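Local coordinates for protein heme oxygenase (Leptospira interrogans, PDB 5KZL) that binds heme and probably catalyses its oxidative cleavage to biliverdin, carbon monoxide and free iron, as heme oxygenases do, at residues A[46-51]-A[90-95]; A[60-65]-A[78-83]; A[112-117]-A[123-128]. The protein carries 1 engineered substitution. All coordinates share one frame; numbering follows the deposited sequence. Where two conformers were deposited one is given.

Contact 1 of 3, residues A[46-51]-A[90-95]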
loop_
_atom_site.group_PDB
_atom_site.type_symbol
_atom_site.label_atom_id
_atom_site.label_comp_id
_atom_site.label_asym_id
_atom_site.label_seq_id
_atom_site.Cartn_x
_atom_site.Cartn_y
_atom_site.Cartn_z
ATOM N N ARG A 46 -7.504 -13.880 0.150
ATOM C CA ARG A 46 -6.420 -13.997 1.134
ATOM C C ARG A 46 -5.434 -12.841 0.945
ATOM O O ARG A 46 -4.932 -12.292 1.932
ATOM C CB ARG A 46 -5.719 -15.373 1.043
ATOM C CG ARG A 46 -6.656 -16.542 1.375
ATOM C CD ARG A 46 -5.939 -17.883 1.484
ATOM N NE ARG A 46 -5.599 -18.459 0.183
ATOM C CZ ARG A 46 -6.426 -19.201 -0.548
ATOM N NH1 ARG A 46 -7.662 -19.437 -0.129
ATOM N NH2 ARG A 46 -6.027 -19.699 -1.709
ATOM N N HIS A 47 -5.211 -12.433 -0.316
ATOM C CA HIS A 47 -4.358 -11.313 -0.674
ATOM C C HIS A 47 -4.960 -10.017 -0.051
ATOM O O HIS A 47 -4.221 -9.258 0.585
ATOM C CB HIS A 47 -4.242 -11.284 -2.208
ATOM C CG HIS A 47 -4.096 -9.937 -2.829
ATOM N ND1 HIS A 47 -2.851 -9.374 -3.027
ATOM C CD2 HIS A 47 -5.036 -9.129 -3.374
ATOM C CE1 HIS A 47 -3.072 -8.230 -3.662
ATOM N NE2 HIS A 47 -4.373 -8.024 -3.856
ATOM N N LEU A 48 -6.305 -9.817 -0.149
ATOM C CA LEU A 48 -6.974 -8.668 0.496
ATOM C C LEU A 48 -6.885 -8.736 2.020
ATOM O O LEU A 48 -6.803 -7.689 2.650
ATOM C CB LEU A 48 -8.470 -8.504 0.083
ATOM C CG LEU A 48 -8.781 -8.309 -1.407
ATOM C CD1 LEU A 48 -10.273 -8.446 -1.676
ATOM C CD2 LEU A 48 -8.241 -6.988 -1.947
ATOM N N GLU A 49 -6.895 -9.944 2.610
ATOM C CA GLU A 49 -6.797 -10.078 4.070
ATOM C C GLU A 49 -5.482 -9.555 4.559
ATOM O O GLU A 49 -5.465 -8.837 5.547
ATOM C CB GLU A 49 -6.924 -11.526 4.501
ATOM C CG GLU A 49 -8.318 -12.063 4.293
ATOM C CD GLU A 49 -8.430 -13.527 4.637
ATOM O OE1 GLU A 49 -7.389 -14.186 4.842
ATOM O OE2 GLU A 49 -9.573 -14.012 4.724
ATOM N N ALA A 50 -4.375 -9.934 3.880
ATOM C CA ALA A 50 -3.032 -9.477 4.234
ATOM C C ALA A 50 -2.970 -7.944 4.153
ATOM O O ALA A 50 -2.458 -7.325 5.078
ATOM C CB ALA A 50 -1.989 -10.103 3.314
ATOM N N PHE A 51 -3.546 -7.336 3.085
ATOM C CA PHE A 51 -3.589 -5.878 2.936
ATOM C C PHE A 51 -4.458 -5.245 4.015
ATOM O O PHE A 51 -4.091 -4.196 4.536
ATOM C CB PHE A 51 -4.066 -5.473 1.536
ATOM C CG PHE A 51 -3.003 -5.518 0.457
ATOM C CD1 PHE A 51 -1.657 -5.318 0.768
ATOM C CD2 PHE A 51 -3.352 -5.679 -0.881
ATOM C CE1 PHE A 51 -0.682 -5.333 -0.235
ATOM C CE2 PHE A 51 -2.383 -5.642 -1.881
ATOM C CZ PHE A 51 -1.050 -5.506 -1.551
ATOM N N GLN A 90 -16.020 -8.060 2.457
ATOM C CA GLN A 90 -17.423 -8.430 2.600
ATOM C C GLN A 90 -17.973 -8.951 1.240
ATOM O O GLN A 90 -18.744 -9.905 1.240
ATOM C CB GLN A 90 -18.243 -7.222 3.108
ATOM C CG GLN A 90 -19.725 -7.532 3.463
ATOM C CD GLN A 90 -20.632 -7.658 2.246
ATOM O OE1 GLN A 90 -20.584 -6.849 1.307
ATOM N NE2 GLN A 90 -21.461 -8.706 2.211
ATOM N N PHE A 91 -17.585 -8.332 0.098
ATOM C CA PHE A 91 -18.079 -8.810 -1.202
ATOM C C PHE A 91 -17.638 -10.270 -1.448
ATOM O O PHE A 91 -18.450 -11.102 -1.869
ATOM C CB PHE A 91 -17.638 -7.900 -2.369
ATOM C CG PHE A 91 -17.945 -8.517 -3.722
ATOM C CD1 PHE A 91 -19.240 -8.489 -4.240
ATOM C CD2 PHE A 91 -16.966 -9.202 -4.430
ATOM C CE1 PHE A 91 -19.532 -9.104 -5.461
ATOM C CE2 PHE A 91 -17.264 -9.844 -5.632
ATOM C CZ PHE A 91 -18.544 -9.790 -6.142
ATOM N N PHE A 92 -16.350 -10.564 -1.220
ATOM C CA PHE A 92 -15.828 -11.910 -1.462
ATOM C C PHE A 92 -16.289 -12.971 -0.440
ATOM O O PHE A 92 -16.559 -14.118 -0.820
ATOM C CB PHE A 92 -14.296 -11.894 -1.582
ATOM C CG PHE A 92 -13.882 -11.215 -2.862
ATOM C CD1 PHE A 92 -14.052 -11.843 -4.087
ATOM C CD2 PHE A 92 -13.398 -9.906 -2.850
ATOM C CE1 PHE A 92 -13.739 -11.184 -5.281
ATOM C CE2 PHE A 92 -13.085 -9.249 -4.040
ATOM C CZ PHE A 92 -13.246 -9.896 -5.248
ATOM N N TYR A 93 -16.357 -12.602 0.841
ATOM C CA TYR A 93 -16.697 -13.571 1.887
ATOM C C TYR A 93 -18.168 -13.632 2.312
ATOM O O TYR A 93 -18.555 -14.601 2.982
ATOM C CB TYR A 93 -15.834 -13.324 3.115
ATOM C CG TYR A 93 -14.414 -13.810 2.951
ATOM C CD1 TYR A 93 -14.094 -15.159 3.107
ATOM C CD2 TYR A 93 -13.379 -12.922 2.684
ATOM C CE1 TYR A 93 -12.786 -15.612 2.970
ATOM C CE2 TYR A 93 -12.058 -13.365 2.562
ATOM C CZ TYR A 93 -11.769 -14.713 2.702
ATOM O OH TYR A 93 -10.481 -15.179 2.570
ATOM N N GLY A 94 -18.942 -12.589 1.999
ATOM C CA GLY A 94 -20.330 -12.454 2.427
ATOM C C GLY A 94 -20.330 -11.801 3.797
ATOM O O GLY A 94 -20.962 -10.769 4.011
ATOM N N THR A 95 -19.553 -12.386 4.725
ATOM C CA THR A 95 -19.315 -11.890 6.075
ATOM C C THR A 95 -17.848 -12.191 6.397
ATOM O O THR A 95 -17.439 -13.356 6.365
ATOM C CB THR A 95 -20.353 -12.436 7.084
ATOM O OG1 THR A 95 -19.926 -12.105 8.397
ATOM C CG2 THR A 95 -20.591 -13.950 6.967
#
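L48 and F92 supply the apolar half of this contact between helix 41-64 and the end of helix 82-93, where the nearest CA atoms, those of L48 and F92, are 9.6 Å apart. Branch CD1 of L48 lies 3.6 Å from F92 CD2 and 3.8 Å from F92 CE2, so a single methyl meets the CD2-CE2 bond of the ring obliquely, and the two side chains cross at roughly a right angle. Y44 and L151 also pack on F92, while L85 and L89 flank L48; both residues are buried.

The polar half lies nearer the surface. E49 keeps its chain extended beyond CG (chi2 176°), which carries OE2 to 2.6 Å from Y93 OH; the carboxylate and phenol planes are nearly parallel, 12° apart. The same OE2 accepts a hydrogen bond from W96 NE1, just past the helix end. The rings of W96 and H101 both meet that of Y93.

Helix 82-93 stops here: G94 leaves helical geometry with phi 87°, and Q90 NE2 donates to G94 O at 2.8 Å. The contact pairs two helices consecutive in the chain within the all-helical heme oxygenase fold, with the L48 side chain about 13 Å from the heme.

Contact 2 of 3, residues A[60-65]-A[78-83]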
loop_
_atom_site.group_PDB
_atom_site.type_symbol
_atom_site.label_atom_id
_atom_site.label_comp_id
_atom_site.label_asym_id
_atom_site.label_seq_id
_atom_site.Cartn_x
_atom_site.Cartn_y
_atom_site.Cartn_z
ATOM N N GLU A 60 -3.363 3.258 11.610
ATOM C CA GLU A 60 -3.318 3.498 13.057
ATOM C C GLU A 60 -2.083 4.355 13.406
ATOM O O GLU A 60 -2.182 5.344 14.138
ATOM C CB GLU A 60 -3.244 2.165 13.799
ATOM C CG GLU A 60 -4.601 1.551 14.047
ATOM C CD GLU A 60 -4.551 0.185 14.706
ATOM O OE1 GLU A 60 -3.460 -0.217 15.177
ATOM O OE2 GLU A 60 -5.605 -0.492 14.734
ATOM N N GLU A 61 -0.935 3.988 12.835
ATOM C CA GLU A 61 0.347 4.643 13.071
ATOM C C GLU A 61 0.468 6.018 12.402
ATOM O O GLU A 61 1.023 6.936 13.011
ATOM C CB GLU A 61 1.503 3.690 12.696
ATOM C CG GLU A 61 1.519 2.377 13.494
ATOM C CD GLU A 61 1.228 2.473 14.984
ATOM O OE1 GLU A 61 1.717 3.416 15.646
ATOM O OE2 GLU A 61 0.488 1.604 15.489
ATOM N N LEU A 62 -0.077 6.197 11.187
ATOM C CA LEU A 62 -0.067 7.509 10.526
ATOM C C LEU A 62 -0.962 8.506 11.285
ATOM O O LEU A 62 -0.617 9.686 11.395
ATOM C CB LEU A 62 -0.492 7.397 9.050
ATOM C CG LEU A 62 0.560 6.778 8.108
ATOM C CD1 LEU A 62 -0.062 6.483 6.757
ATOM C CD2 LEU A 62 1.808 7.717 7.938
ATOM N N GLU A 63 -2.093 8.018 11.843
ATOM C CA GLU A 63 -2.993 8.860 12.632
ATOM C C GLU A 63 -2.317 9.240 13.937
ATOM O O GLU A 63 -2.370 10.405 14.336
ATOM C CB GLU A 63 -4.324 8.130 12.889
ATOM C CG GLU A 63 -5.269 8.181 11.702
ATOM C CD GLU A 63 -5.820 9.564 11.444
ATOM O OE1 GLU A 63 -6.487 10.097 12.360
ATOM O OE2 GLU A 63 -5.553 10.128 10.356
ATOM N N ARG A 64 -1.642 8.267 14.581
ATOM C CA ARG A 64 -0.921 8.485 15.839
ATOM C C ARG A 64 0.160 9.549 15.663
ATOM O O ARG A 64 0.315 10.413 16.534
ATOM C CB ARG A 64 -0.251 7.182 16.304
ATOM C CG ARG A 64 0.185 7.207 17.780
ATOM C CD ARG A 64 0.855 5.931 18.281
ATOM N NE ARG A 64 0.270 4.701 17.735
ATOM C CZ ARG A 64 -0.826 4.101 18.199
ATOM N NH1 ARG A 64 -1.485 4.609 19.236
ATOM N NH2 ARG A 64 -1.277 2.997 17.620
ATOM N N ASN A 65 0.882 9.506 14.525
ATOM C CA ASN A 65 1.963 10.432 14.234
ATOM C C ASN A 65 1.588 11.566 13.295
ATOM O O ASN A 65 2.490 12.171 12.712
ATOM C CB ASN A 65 3.169 9.662 13.686
ATOM C CG ASN A 65 3.767 8.724 14.694
ATOM O OD1 ASN A 65 4.346 9.143 15.711
ATOM N ND2 ASN A 65 3.508 7.454 14.508
ATOM N N GLU A 78 -7.284 10.968 2.556
ATOM C CA GLU A 78 -7.913 10.657 1.255
ATOM C C GLU A 78 -7.430 9.305 0.722
ATOM O O GLU A 78 -8.122 8.674 -0.082
ATOM C CB GLU A 78 -7.544 11.716 0.190
ATOM C CG GLU A 78 -8.075 13.100 0.481
ATOM C CD GLU A 78 -7.083 14.050 1.125
ATOM O OE1 GLU A 78 -6.246 13.615 1.948
ATOM O OE2 GLU A 78 -7.259 15.266 0.917
ATOM N N LEU A 79 -6.196 8.918 1.102
ATOM C CA LEU A 79 -5.540 7.697 0.626
ATOM C C LEU A 79 -5.881 6.445 1.410
ATOM O O LEU A 79 -5.635 5.358 0.896
ATOM C CB LEU A 79 -4.013 7.894 0.609
ATOM C CG LEU A 79 -3.472 9.014 -0.289
ATOM C CD1 LEU A 79 -2.000 9.254 -0.002
ATOM C CD2 LEU A 79 -3.661 8.666 -1.779
ATOM N N TYR A 80 -6.402 6.580 2.652
ATOM C CA TYR A 80 -6.682 5.431 3.538
ATOM C C TYR A 80 -7.482 4.342 2.841
ATOM O O TYR A 80 -8.430 4.636 2.089
ATOM C CB TYR A 80 -7.313 5.853 4.867
ATOM C CG TYR A 80 -6.446 6.694 5.785
ATOM C CD1 TYR A 80 -5.107 6.957 5.479
ATOM C CD2 TYR A 80 -6.959 7.212 6.971
ATOM C CE1 TYR A 80 -4.312 7.732 6.328
ATOM C CE2 TYR A 80 -6.175 7.987 7.826
ATOM C CZ TYR A 80 -4.862 8.267 7.486
ATOM O OH TYR A 80 -4.104 9.001 8.353
ATOM N N ARG A 81 -7.053 3.084 3.064
ATOM C CA ARG A 81 -7.564 1.885 2.389
ATOM C C ARG A 81 -8.285 0.891 3.272
ATOM O O ARG A 81 -8.973 0.025 2.726
ATOM C CB ARG A 81 -6.405 1.160 1.643
ATOM C CG ARG A 81 -5.603 1.991 0.609
ATOM C CD ARG A 81 -6.391 2.341 -0.644
ATOM N NE ARG A 81 -7.314 3.464 -0.432
ATOM C CZ ARG A 81 -8.421 3.673 -1.143
ATOM N NH1 ARG A 81 -9.197 4.721 -0.887
ATOM N NH2 ARG A 81 -8.741 2.857 -2.135
ATOM N N LYS A 82 -8.119 0.969 4.620
ATOM C CA LYS A 82 -8.711 -0.012 5.546
ATOM C C LYS A 82 -10.207 -0.266 5.283
ATOM O O LYS A 82 -10.612 -1.428 5.171
ATOM C CB LYS A 82 -8.468 0.398 7.016
ATOM C CG LYS A 82 -9.114 -0.477 8.085
ATOM C CD LYS A 82 -9.073 0.236 9.420
ATOM C CE LYS A 82 -10.332 0.007 10.208
ATOM N NZ LYS A 82 -10.344 0.807 11.458
ATOM N N ASN A 83 -11.001 0.811 5.140
ATOM C CA ASN A 83 -12.448 0.671 4.905
ATOM C C ASN A 83 -12.788 0.128 3.520
ATOM O O ASN A 83 -13.725 -0.657 3.391
ATOM C CB ASN A 83 -13.184 1.971 5.196
ATOM C CG ASN A 83 -13.191 2.330 6.668
ATOM O OD1 ASN A 83 -13.201 1.478 7.563
ATOM N ND2 ASN A 83 -13.234 3.610 6.953
#
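Y80 reaches L62 and E63 from the turn that leads into helix 82-93, a helix-to-turn contact at the surface of the all-helical heme oxygenase fold. Before it, L79 ends a short 3-10 segment.

At Y80 the ring is directed at helix 41-64, with L62 as the nearest residue by backbone (9.8 Å, CA to CA). Y80 OH lies 4.0 Å from L62 CB, and L62 CD1 is 4.5 Å from Y80 CE1, a loose apolar approach. Y133 of helix 125-151 touches L62, L79 and Y80, placing a third helix beside the pair. The firmer hold is polar. E63, bent at chi2 (-69°), brings its carboxylate to the Y80 ring edge, with the two planes 84° apart, and Y80 OH donates to the anti lone pair of E63 OE2 at 2.7 Å. The other oxygen, OE1, forms a salt bridge with K66, so each carboxylate oxygen of E63 has a partner of its own.

At R81 and K82 the chain enters helix 82-93, and their backbone N atoms donate to the two carboxylate oxygens of E59, tying the start of this helix to helix 41-64. The side chain of R81 turns back on the backbone just before it: R81 NE donates to L79 O at 2.9 Å, approaching from above the carbonyl plane.

Contact 3 of 3, residues A[112-117]-A[123-128]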
loop_
_atom_site.group_PDB
_atom_site.type_symbol
_atom_site.label_atom_id
_atom_site.label_comp_id
_atom_site.label_asym_id
_atom_site.label_seq_id
_atom_site.Cartn_x
_atom_site.Cartn_y
_atom_site.Cartn_z
ATOM N N GLN A 112 4.419 -5.746 12.395
ATOM C CA GLN A 112 5.425 -5.498 13.418
ATOM C C GLN A 112 6.379 -4.391 12.955
ATOM O O GLN A 112 6.728 -3.514 13.743
ATOM C CB GLN A 112 6.226 -6.777 13.695
ATOM C CG GLN A 112 7.426 -6.561 14.615
ATOM C CD GLN A 112 7.069 -6.419 16.081
ATOM O OE1 GLN A 112 5.927 -6.128 16.466
ATOM N NE2 GLN A 112 8.054 -6.628 16.935
ATOM N N ARG A 113 6.804 -4.449 11.688
ATOM C CA ARG A 113 7.702 -3.439 11.160
ATOM C C ARG A 113 7.059 -2.079 11.249
ATOM O O ARG A 113 7.700 -1.159 11.748
ATOM C CB ARG A 113 8.173 -3.740 9.730
ATOM C CG ARG A 113 9.097 -2.667 9.160
ATOM C CD ARG A 113 10.450 -2.711 9.807
ATOM N NE ARG A 113 11.455 -1.927 9.089
ATOM C CZ ARG A 113 12.725 -2.296 8.995
ATOM N NH1 ARG A 113 13.140 -3.425 9.559
ATOM N NH2 ARG A 113 13.592 -1.543 8.332
ATOM N N ILE A 114 5.776 -1.974 10.844
ATOM C CA ILE A 114 5.038 -0.710 10.883
ATOM C C ILE A 114 4.965 -0.157 12.310
ATOM O O ILE A 114 5.201 1.040 12.540
ATOM C CB ILE A 114 3.626 -0.884 10.249
ATOM C CG1 ILE A 114 3.711 -1.183 8.752
ATOM C CG2 ILE A 114 2.725 0.356 10.523
ATOM C CD1 ILE A 114 2.437 -1.923 8.196
ATOM N N ARG A 115 4.592 -1.016 13.246
ATOM C CA ARG A 115 4.448 -0.637 14.648
ATOM C C ARG A 115 5.747 -0.140 15.257
ATOM O O ARG A 115 5.747 0.907 15.885
ATOM C CB ARG A 115 3.873 -1.799 15.455
ATOM C CG ARG A 115 2.427 -2.035 15.091
ATOM C CD ARG A 115 1.886 -3.296 15.705
ATOM N NE ARG A 115 0.431 -3.379 15.504
ATOM C CZ ARG A 115 -0.312 -4.420 15.865
ATOM N NH1 ARG A 115 0.255 -5.497 16.391
ATOM N NH2 ARG A 115 -1.623 -4.413 15.657
ATOM N N LYS A 116 6.830 -0.899 15.085
ATOM C CA LYS A 116 8.149 -0.591 15.631
ATOM C C LYS A 116 8.763 0.674 15.018
ATOM O O LYS A 116 9.370 1.478 15.735
ATOM C CB LYS A 116 9.057 -1.814 15.502
ATOM C CG LYS A 116 8.690 -2.961 16.439
ATOM C CD LYS A 116 9.363 -2.827 17.791
ATOM C CE LYS A 116 9.112 -3.990 18.714
ATOM N NZ LYS A 116 7.726 -3.987 19.246
ATOM N N ILE A 117 8.553 0.882 13.708
ATOM C CA ILE A 117 8.997 2.089 13.005
ATOM C C ILE A 117 8.242 3.285 13.564
ATOM O O ILE A 117 8.852 4.284 13.936
ATOM C CB ILE A 117 8.835 1.911 11.465
ATOM C CG1 ILE A 117 9.953 0.995 10.917
ATOM C CG2 ILE A 117 8.795 3.270 10.699
ATOM C CD1 ILE A 117 11.372 1.612 10.941
ATOM N N GLU A 123 9.343 9.217 11.280
ATOM C CA GLU A 123 9.618 9.863 9.979
ATOM C C GLU A 123 9.746 8.813 8.861
ATOM O O GLU A 123 9.453 9.108 7.702
ATOM C CB GLU A 123 10.912 10.696 10.035
ATOM C CG GLU A 123 10.865 11.807 11.087
ATOM C CD GLU A 123 10.992 11.414 12.555
ATOM O OE1 GLU A 123 11.504 10.306 12.844
ATOM O OE2 GLU A 123 10.543 12.206 13.419
ATOM N N LEU A 124 10.189 7.590 9.203
ATOM C CA LEU A 124 10.317 6.523 8.196
ATOM C C LEU A 124 8.952 5.996 7.686
ATOM O O LEU A 124 8.915 5.277 6.681
ATOM C CB LEU A 124 11.218 5.369 8.681
ATOM C CG LEU A 124 12.712 5.674 8.963
ATOM C CD1 LEU A 124 13.422 4.418 9.429
ATOM C CD2 LEU A 124 13.425 6.201 7.720
ATOM N N LEU A 125 7.831 6.377 8.353
ATOM C CA LEU A 125 6.492 6.015 7.861
ATOM C C LEU A 125 6.244 6.686 6.492
ATOM O O LEU A 125 5.396 6.216 5.724
ATOM C CB LEU A 125 5.391 6.406 8.868
ATOM C CG LEU A 125 5.315 5.554 10.139
ATOM C CD1 LEU A 125 4.250 6.094 11.086
ATOM C CD2 LEU A 125 5.047 4.059 9.813
ATOM N N ALA A 126 7.046 7.730 6.155
ATOM C CA ALA A 126 6.990 8.368 4.830
ATOM C C ALA A 126 7.248 7.314 3.751
ATOM O O ALA A 126 6.621 7.365 2.699
ATOM C CB ALA A 126 8.022 9.496 4.719
ATOM N N ALA A 127 8.167 6.356 4.015
ATOM C CA ALA A 127 8.509 5.253 3.098
ATOM C C ALA A 127 7.326 4.314 2.871
ATOM O O ALA A 127 7.088 3.880 1.749
ATOM C CB ALA A 127 9.673 4.458 3.639
ATOM N N HIS A 128 6.586 4.035 3.930
ATOM C CA HIS A 128 5.400 3.197 3.944
ATOM C C HIS A 128 4.264 3.840 3.141
ATOM O O HIS A 128 3.659 3.173 2.295
ATOM C CB HIS A 128 5.038 2.902 5.401
ATOM C CG HIS A 128 5.998 1.937 6.039
ATOM N ND1 HIS A 128 5.689 0.602 6.177
ATOM C CD2 HIS A 128 7.264 2.138 6.484
ATOM C CE1 HIS A 128 6.737 0.040 6.758
ATOM N NE2 HIS A 128 7.723 0.918 6.943
#
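I117 and L124 meet because of how I117 is rotated: chi1 of -76° sets CG2 opposite the backbone N, and chi2 of -69° folds CD1 round, so that two separate methyls face the other segment. CG2 lies 3.8 Å from L124 CB, and CD1 lies 3.8 Å from L124 CD1. The two side chains cross at about a right angle, and the backbones are close here, with 6.7 Å between the CA atoms of I117 and L124.

The same CG2 of I117 also meets L125 CD2 at 3.9 Å. These side chains run past one another in opposite directions, and L125 CD2 sits 4.1 Å from I114 O, so one leucine methyl fits between the isoleucine side chain and the helix backbone one turn earlier.

H128 adds the flat group. I114 CG1 approaches its ring obliquely, 3.7 Å from ND1, whereas R113 CG lies near the ring plane at the edge, 4.3 Å from CE1. The polar ends of R113 and H128 are both drawn to E197 of helix 188-210: H128 NE2 hydrogen-bonds to OE2, and R113 NH2 forms a salt bridge with OE1. E197 therefore takes both groups on one carboxylate, one on each oxygen, and probably balances the charge of R113.

I114 also touches S57 and E61, and H128 touches M58, so helix 41-64 closes another side. A short connection turning helix 105-120 into helix 125-151, with aliphatic residues packed inside the bend, is a helical hairpin of the heme oxygenase fold.

In the fold
Contact 3 is buried, contact 1 partly so, and contact 2 lies at the surface. Contacts 1 and 2 join the same pair, helix 41-64 and helix 82-93 with its lead-in turn, and contact 2 is nested within the chain loop closed by contact 1; their centres are 19 Å apart and they do not touch. Each sets a tyrosine hydroxyl near a glutamate, whereas contact 3 has no hydrogen bond between its segments and relies on aliphatic packing and contacts to the H128 ring. Contacts 2 and 3 do touch: E61 CG packs on I114 CG2 at 3.8 Å, and L62 CD2 on L125 CB at 3.9 Å, making helix 41-64 common ground for all three.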